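Local coordinates for protein rhizobiales Sp. Pch2 (Marine metagenome, PDB 6PB3) that probably works as a hexameric Trip13/Pch2-like AAA+ ATPase that remodels HORMA domain proteins to regulate bacterial cGAS-like signalling in bacteriophage immunity, at residues S40-L43 with A44-V47; D50-S53 with A54-K57; G86-E89 with L90-I94. One frame throughout, in Å; residues are numbered along the deposited sequence.

Interaction 1 of 3, residues S40-L43 with A44-V47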
loop_
_atom_site.group_PDB
_atom_site.type_symbol
_atom_site.label_atom_id
_atom_site.label_comp_id
_atom_site.label_asym_id
_atom_site.label_seq_id
_atom_site.Cartn_x
_atom_site.Cartn_y
_atom_site.Cartn_z
ATOM N N SER A 40 30.393 -22.103 6.214
ATOM C CA SER A 40 31.776 -22.551 6.097
ATOM C C SER A 40 31.881 -23.778 5.196
ATOM O O SER A 40 32.793 -23.883 4.365
ATOM C CB SER A 40 32.360 -22.845 7.498
ATOM O OG SER A 40 33.431 -23.753 7.408
ATOM N N LYS A 41 30.981 -24.741 5.374
ATOM C CA LYS A 41 31.108 -25.973 4.606
ATOM C C LYS A 41 30.754 -25.754 3.132
ATOM O O LYS A 41 31.376 -26.358 2.247
ATOM C CB LYS A 41 30.239 -27.059 5.235
ATOM C CG LYS A 41 30.724 -27.545 6.620
ATOM C CD LYS A 41 29.644 -28.394 7.289
ATOM C CE LYS A 41 30.171 -29.183 8.503
ATOM N NZ LYS A 41 29.076 -30.059 9.030
HETATM N N MSE A 42 29.767 -24.901 2.844
HETATM C CA MSE A 42 29.368 -24.644 1.449
HETATM C C MSE A 42 30.505 -23.976 0.680
HETATM O O MSE A 42 30.814 -24.342 -0.464
HETATM C CB MSE A 42 28.104 -23.772 1.382
HETATM C CG MSE A 42 27.536 -23.580 -0.029
HETATM SE SE MSE A 42 27.020 -25.260 -0.929
HETATM C CE MSE A 42 28.478 -25.513 -2.056
ATOM N N LEU A 43 31.120 -22.985 1.330
ATOM C CA LEU A 43 32.302 -22.343 0.770
ATOM C C LEU A 43 33.410 -23.360 0.503
ATOM O O LEU A 43 34.063 -23.316 -0.548
ATOM C CB LEU A 43 32.788 -21.234 1.713
ATOM C CG LEU A 43 32.019 -19.901 1.785
ATOM C CD1 LEU A 43 32.361 -19.127 3.065
ATOM C CD2 LEU A 43 32.300 -19.020 0.535
ATOM N N ALA A 44 33.646 -24.284 1.440
ATOM C CA ALA A 44 34.685 -25.288 1.212
ATOM C C ALA A 44 34.359 -26.136 -0.016
ATOM O O ALA A 44 35.238 -26.447 -0.834
ATOM C CB ALA A 44 34.844 -26.171 2.457
ATOM N N VAL A 45 33.092 -26.517 -0.159
ATOM C CA VAL A 45 32.670 -27.298 -1.313
ATOM C C VAL A 45 32.854 -26.509 -2.606
ATOM O O VAL A 45 33.305 -27.055 -3.621
ATOM C CB VAL A 45 31.210 -27.734 -1.112
ATOM C CG1 VAL A 45 30.660 -28.387 -2.370
ATOM C CG2 VAL A 45 31.120 -28.656 0.103
ATOM N N LEU A 46 32.513 -25.216 -2.594
ATOM C CA LEU A 46 32.590 -24.419 -3.816
ATOM C C LEU A 46 34.025 -24.262 -4.298
ATOM O O LEU A 46 34.277 -24.211 -5.507
ATOM C CB LEU A 46 31.962 -23.047 -3.591
ATOM C CG LEU A 46 30.447 -23.027 -3.419
ATOM C CD1 LEU A 46 29.962 -21.590 -3.245
ATOM C CD2 LEU A 46 29.766 -23.718 -4.611
ATOM N N VAL A 47 34.977 -24.164 -3.374
ATOM C CA VAL A 47 36.368 -24.005 -3.784
ATOM C C VAL A 47 37.058 -25.341 -3.993
ATOM O O VAL A 47 37.988 -25.435 -4.797
ATOM C CB VAL A 47 37.145 -23.159 -2.766
ATOM C CG1 VAL A 47 36.490 -21.808 -2.622
ATOM C CG2 VAL A 47 37.241 -23.880 -1.433
#
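Helix 33-47 packs against the central sheet of the AAA+ fold, and on it M42 meets V45 and L46. Residue 42 is a selenomethionine. Its CG stands anti to the backbone N (chi1 -174°), and the chain then bends at both later torsions. The bends fold the methyl group back over the next turn of the helix. There CE touches both V45 and L46. CE of M42 is 3.6 Å from CG1 of V45. CE of M42 is closer to L46, 3.4 Å from its CD2. That is tighter than a usual carbon-carbon contact, and CG of L46 is also close to CE. The two side chains cross obliquely. The fit of the methyl group against the leucine branch is tight, and its exact closeness is doubtful. L46 also uses CG to touch the M42 carbonyl, with CG to O at 3.3 Å.

The backbone beneath is regular. Four i to i+4 bonds run from A44, V45, L46 and V47 back to S40, K41, M42 and L43. The shortest joins N of L46 to O of M42 at 2.9 Å. Branched side chains cover some of the bonded carbonyls. CG2 of V45 lies 3.2 Å from O of K41, and CG2 of V47 lies 3.3 Å from O of L43.

The helix is held on several sides. S40 OG is hydrogen-bonded to D97 and R101 of helix 95-102, and K41 NZ reaches the carbonyls of L281 and Y284 of the second subunit. M42, L43 and L46 rest on I77 of strand 76-81, while L43 and L46 also touch strand 197-203.

Interaction 2 of 3, residues D50-S53 with A54-K57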
loop_
_atom_site.group_PDB
_atom_site.type_symbol
_atom_site.label_atom_id
_atom_site.label_comp_id
_atom_site.label_asym_id
_atom_site.label_seq_id
_atom_site.Cartn_x
_atom_site.Cartn_y
_atom_site.Cartn_z
ATOM N N ASP A 50 36.022 -31.524 -4.938
ATOM C CA ASP A 50 36.444 -32.916 -4.824
ATOM C C ASP A 50 36.177 -33.472 -3.430
ATOM O O ASP A 50 35.857 -34.659 -3.287
ATOM C CB ASP A 50 37.924 -33.044 -5.187
ATOM C CG ASP A 50 38.208 -32.638 -6.625
ATOM O OD1 ASP A 50 37.284 -32.733 -7.466
ATOM O OD2 ASP A 50 39.353 -32.231 -6.919
ATOM N N GLY A 51 36.275 -32.627 -2.402
ATOM C CA GLY A 51 36.044 -33.095 -1.047
ATOM C C GLY A 51 34.626 -33.586 -0.829
ATOM O O GLY A 51 34.394 -34.507 -0.044
ATOM N N LEU A 52 33.654 -32.970 -1.513
ATOM C CA LEU A 52 32.277 -33.453 -1.418
ATOM C C LEU A 52 32.107 -34.768 -2.169
ATOM O O LEU A 52 31.442 -35.690 -1.679
ATOM C CB LEU A 52 31.299 -32.409 -1.960
ATOM C CG LEU A 52 29.811 -32.765 -1.854
ATOM C CD1 LEU A 52 29.411 -32.923 -0.385
ATOM C CD2 LEU A 52 28.946 -31.703 -2.524
ATOM N N SER A 53 32.700 -34.870 -3.360
ATOM C CA SER A 53 32.648 -36.127 -4.100
ATOM C C SER A 53 33.271 -37.259 -3.299
ATOM O O SER A 53 32.719 -38.364 -3.239
ATOM C CB SER A 53 33.359 -35.984 -5.442
ATOM O OG SER A 53 32.940 -34.810 -6.107
ATOM N N ALA A 54 34.418 -37.003 -2.670
ATOM C CA ALA A 54 35.071 -38.054 -1.896
ATOM C C ALA A 54 34.217 -38.464 -0.708
ATOM O O ALA A 54 34.048 -39.656 -0.444
ATOM C CB ALA A 54 36.451 -37.595 -1.436
ATOM N N TRP A 55 33.637 -37.486 0.001
ATOM C CA TRP A 55 32.727 -37.818 1.094
ATOM C C TRP A 55 31.573 -38.684 0.611
ATOM O O TRP A 55 31.214 -39.668 1.266
ATOM C CB TRP A 55 32.187 -36.552 1.757
ATOM C CG TRP A 55 31.002 -36.849 2.634
ATOM C CD1 TRP A 55 31.027 -37.247 3.936
ATOM C CD2 TRP A 55 29.618 -36.806 2.255
ATOM N NE1 TRP A 55 29.748 -37.441 4.400
ATOM C CE2 TRP A 55 28.864 -37.178 3.387
ATOM C CE3 TRP A 55 28.944 -36.481 1.073
ATOM C CZ2 TRP A 55 27.470 -37.234 3.374
ATOM C CZ3 TRP A 55 27.554 -36.545 1.060
ATOM C CH2 TRP A 55 26.835 -36.919 2.203
ATOM N N ALA A 56 30.987 -38.339 -0.542
ATOM C CA ALA A 56 29.870 -39.115 -1.076
ATOM C C ALA A 56 30.270 -40.555 -1.348
ATOM O O ALA A 56 29.527 -41.484 -1.016
ATOM C CB ALA A 56 29.332 -38.471 -2.352
ATOM N N LYS A 57 31.440 -40.766 -1.954
ATOM C CA LYS A 57 31.848 -42.134 -2.264
ATOM C C LYS A 57 32.067 -42.947 -0.996
ATOM O O LYS A 57 31.589 -44.082 -0.894
ATOM C CB LYS A 57 33.107 -42.140 -3.131
ATOM C CG LYS A 57 33.531 -43.539 -3.551
ATOM C CD LYS A 57 34.355 -43.551 -4.832
ATOM C CE LYS A 57 35.797 -43.129 -4.597
ATOM N NZ LYS A 57 36.677 -43.507 -5.750
#
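W55 meets L52 one turn back on helix 49-59, and its side chain can be followed outward. CB of W55 lies over the carbonyl ends of the preceding turn, 3.5 Å from O of G51 and 3.6 Å from O of L52. CG is anti to the backbone N (chi1 166°), which swings the indole out beside L52. CE3, on the six-membered ring, then meets two atoms of that leucine. The first is the carbonyl: O of L52 is 3.8 Å from CE3 of W55, at the edge of the ring and in its plane. The second is a methyl: CD1 of L52 is 3.9 Å from CE3 of W55. The leucine branch and the indole leave the helix alongside each other. At the far edge of the indole, NE1 gives its N-H to the carbonyl of T287 of the second subunit. The ring also stacks with H59.

Main-chain bonds hold the turn. N of A54 binds O of D50 at 2.8 Å. The bond from N of W55 to O of G51 is longer, 3.1 Å. A56 and K57 continue the pattern to L52 and S53. S53 OG makes a weak hydrogen bond to the carbonyl of P49.

Y284 and P285 of the second subunit meet L52 and W55, respectively. The buried side of this helix faces the residues around helix 68-71. L52 packs on V70 and I71, and W55 and A56 touch V67.

Interaction 3 of 3, residues G86-E89 with L90-I94. With SO4 (sulfate ion), chain B.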
loop_
_atom_site.group_PDB
_atom_site.type_symbol
_atom_site.label_atom_id
_atom_site.label_comp_id
_atom_site.label_asym_id
_atom_site.label_seq_id
_atom_site.Cartn_x
_atom_site.Cartn_y
_atom_site.Cartn_z
ATOM N N GLY A 86 24.019 -10.182 12.541
ATOM C CA GLY A 86 25.407 -10.609 12.418
ATOM C C GLY A 86 25.791 -11.172 11.064
ATOM O O GLY A 86 26.887 -11.755 10.934
ATOM N N LYS A 87 24.932 -11.016 10.055
ATOM C CA LYS A 87 25.215 -11.551 8.721
ATOM C C LYS A 87 26.539 -11.026 8.187
ATOM O O LYS A 87 27.384 -11.796 7.711
ATOM C CB LYS A 87 24.083 -11.182 7.754
ATOM C CG LYS A 87 22.717 -11.758 8.095
ATOM C CD LYS A 87 21.699 -11.416 7.007
ATOM C CE LYS A 87 21.049 -10.036 7.226
ATOM N NZ LYS A 87 21.894 -8.888 6.825
ATOM N N THR A 88 26.712 -9.701 8.219
ATOM C CA THR A 88 27.931 -9.084 7.707
ATOM C C THR A 88 29.140 -9.526 8.516
ATOM O O THR A 88 30.185 -9.890 7.959
ATOM C CB THR A 88 27.785 -7.560 7.752
ATOM O OG1 THR A 88 26.563 -7.185 7.104
ATOM C CG2 THR A 88 28.971 -6.874 7.076
ATOM N N GLU A 89 29.016 -9.488 9.844
ATOM C CA GLU A 89 30.119 -9.894 10.698
ATOM C C GLU A 89 30.467 -11.356 10.460
ATOM O O GLU A 89 31.644 -11.731 10.463
ATOM C CB GLU A 89 29.764 -9.637 12.163
ATOM C CG GLU A 89 30.824 -10.080 13.153
ATOM C CD GLU A 89 31.902 -9.039 13.366
ATOM O OE1 GLU A 89 32.003 -8.099 12.544
ATOM O OE2 GLU A 89 32.645 -9.164 14.364
ATOM N N LEU A 90 29.457 -12.191 10.211
ATOM C CA LEU A 90 29.740 -13.582 9.865
ATOM C C LEU A 90 30.460 -13.680 8.523
ATOM O O LEU A 90 31.464 -14.391 8.396
ATOM C CB LEU A 90 28.439 -14.386 9.844
ATOM C CG LEU A 90 28.587 -15.861 9.481
ATOM C CD1 LEU A 90 29.440 -16.584 10.542
ATOM C CD2 LEU A 90 27.237 -16.515 9.357
ATOM N N ALA A 91 29.980 -12.953 7.513
ATOM C CA ALA A 91 30.595 -13.053 6.197
ATOM C C ALA A 91 32.028 -12.543 6.206
ATOM O O ALA A 91 32.860 -13.037 5.438
ATOM C CB ALA A 91 29.757 -12.288 5.167
ATOM N N GLU A 92 32.328 -11.545 7.040
ATOM C CA GLU A 92 33.666 -10.967 7.083
ATOM C C GLU A 92 34.655 -11.807 7.865
ATOM O O GLU A 92 35.856 -11.537 7.792
ATOM C CB GLU A 92 33.629 -9.574 7.704
ATOM C CG GLU A 92 32.952 -8.513 6.849
ATOM C CD GLU A 92 32.959 -7.164 7.549
ATOM O OE1 GLU A 92 33.241 -7.137 8.767
ATOM O OE2 GLU A 92 32.687 -6.135 6.893
ATOM N N THR A 93 34.194 -12.789 8.633
ATOM C CA THR A 93 35.109 -13.577 9.445
ATOM C C THR A 93 35.103 -15.066 9.135
ATOM O O THR A 93 36.057 -15.757 9.515
ATOM C CB THR A 93 34.799 -13.380 10.936
ATOM O OG1 THR A 93 33.434 -13.739 11.199
ATOM C CG2 THR A 93 35.023 -11.930 11.321
ATOM N N ILE A 94 34.078 -15.569 8.439
ATOM C CA ILE A 94 33.898 -17.002 8.223
ATOM C C ILE A 94 35.059 -17.622 7.463
ATOM O O ILE A 94 35.272 -18.839 7.547
ATOM C CB ILE A 94 32.560 -17.245 7.488
ATOM C CG1 ILE A 94 32.115 -18.701 7.613
ATOM C CG2 ILE A 94 32.650 -16.814 6.020
ATOM C CD1 ILE A 94 32.042 -19.173 9.058
HETATM S S SO4 B . 23.537 -7.740 9.832
HETATM O O1 SO4 B . 22.708 -6.584 9.479
HETATM O O2 SO4 B . 24.603 -7.820 8.841
HETATM O O3 SO4 B . 24.133 -7.532 11.172
HETATM O O4 SO4 B . 22.720 -8.949 9.912
#
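G86 caps the N-terminus of helix 87-93, and i to i+4 bonds run from L90, A91 and E92 back to G86, K87 and T88. This is consistent with the Walker A motif (P-loop) of a AAA+ ATPase. A sulfate, probably from the crystallisation liquor, sits where such a loop would hold a nucleotide phosphate.

Successive amides grip it. N of G86 binds sulfate O3 at 3.0 Å, N of K87 binds O4 at 3.0 Å, and N of T88 binds O2 at 2.9 Å. G84 adds another amide. K87 lays its chain along the ion: bends at chi3 (-86°) and chi4 (78°) curl the amine back, where NZ makes a weak bond to O4. T88 gives a second bond to O2, from OG1 at 2.7 Å. Its hydroxyl stands anti to the carbonyl carbon, which turns it to the sulfate, while CG2 of T88 lies against the carboxylate of E92, 3.8 Å from OE2.

The sulfate lies at the helix N-terminus, where the helix dipole would probably help to hold an anion. Further along, the side chains of E89 and E92 cross at about a right angle and bring two like charges near each other. OE1 of E89 is 4.1 Å from OE1 of E92. R25 probably eases this by its salt bridge to E89 and a long, weak ion pair with E92. L90 packs on L26, L39 and F223. T93 turns its hydroxyl back to the main chain: OG1 of T93 donates to O of E89 at 2.8 Å.

Interactions 1 and 2 lie on consecutive helices, 33-47 and 49-59, and touch through CG1 of V45 and CD2 of L52, 3.7 Å apart. Both reach the second subunit. Interaction 1 is buried and mostly apolar. Interaction 2 is partly buried, farther from the chain centre, with exposed residues on its outer side. Interaction 3 is nearest the centre and differs in chemistry: it holds an anion with amides, a lysine and a threonine. It touches interaction 1 through I94, which packs on L43 and S40, so the chain that follows the probable Walker A loop rests on helix 33-47. Interactions 2 and 3 do not touch; their nearest atoms are about 17 Å apart.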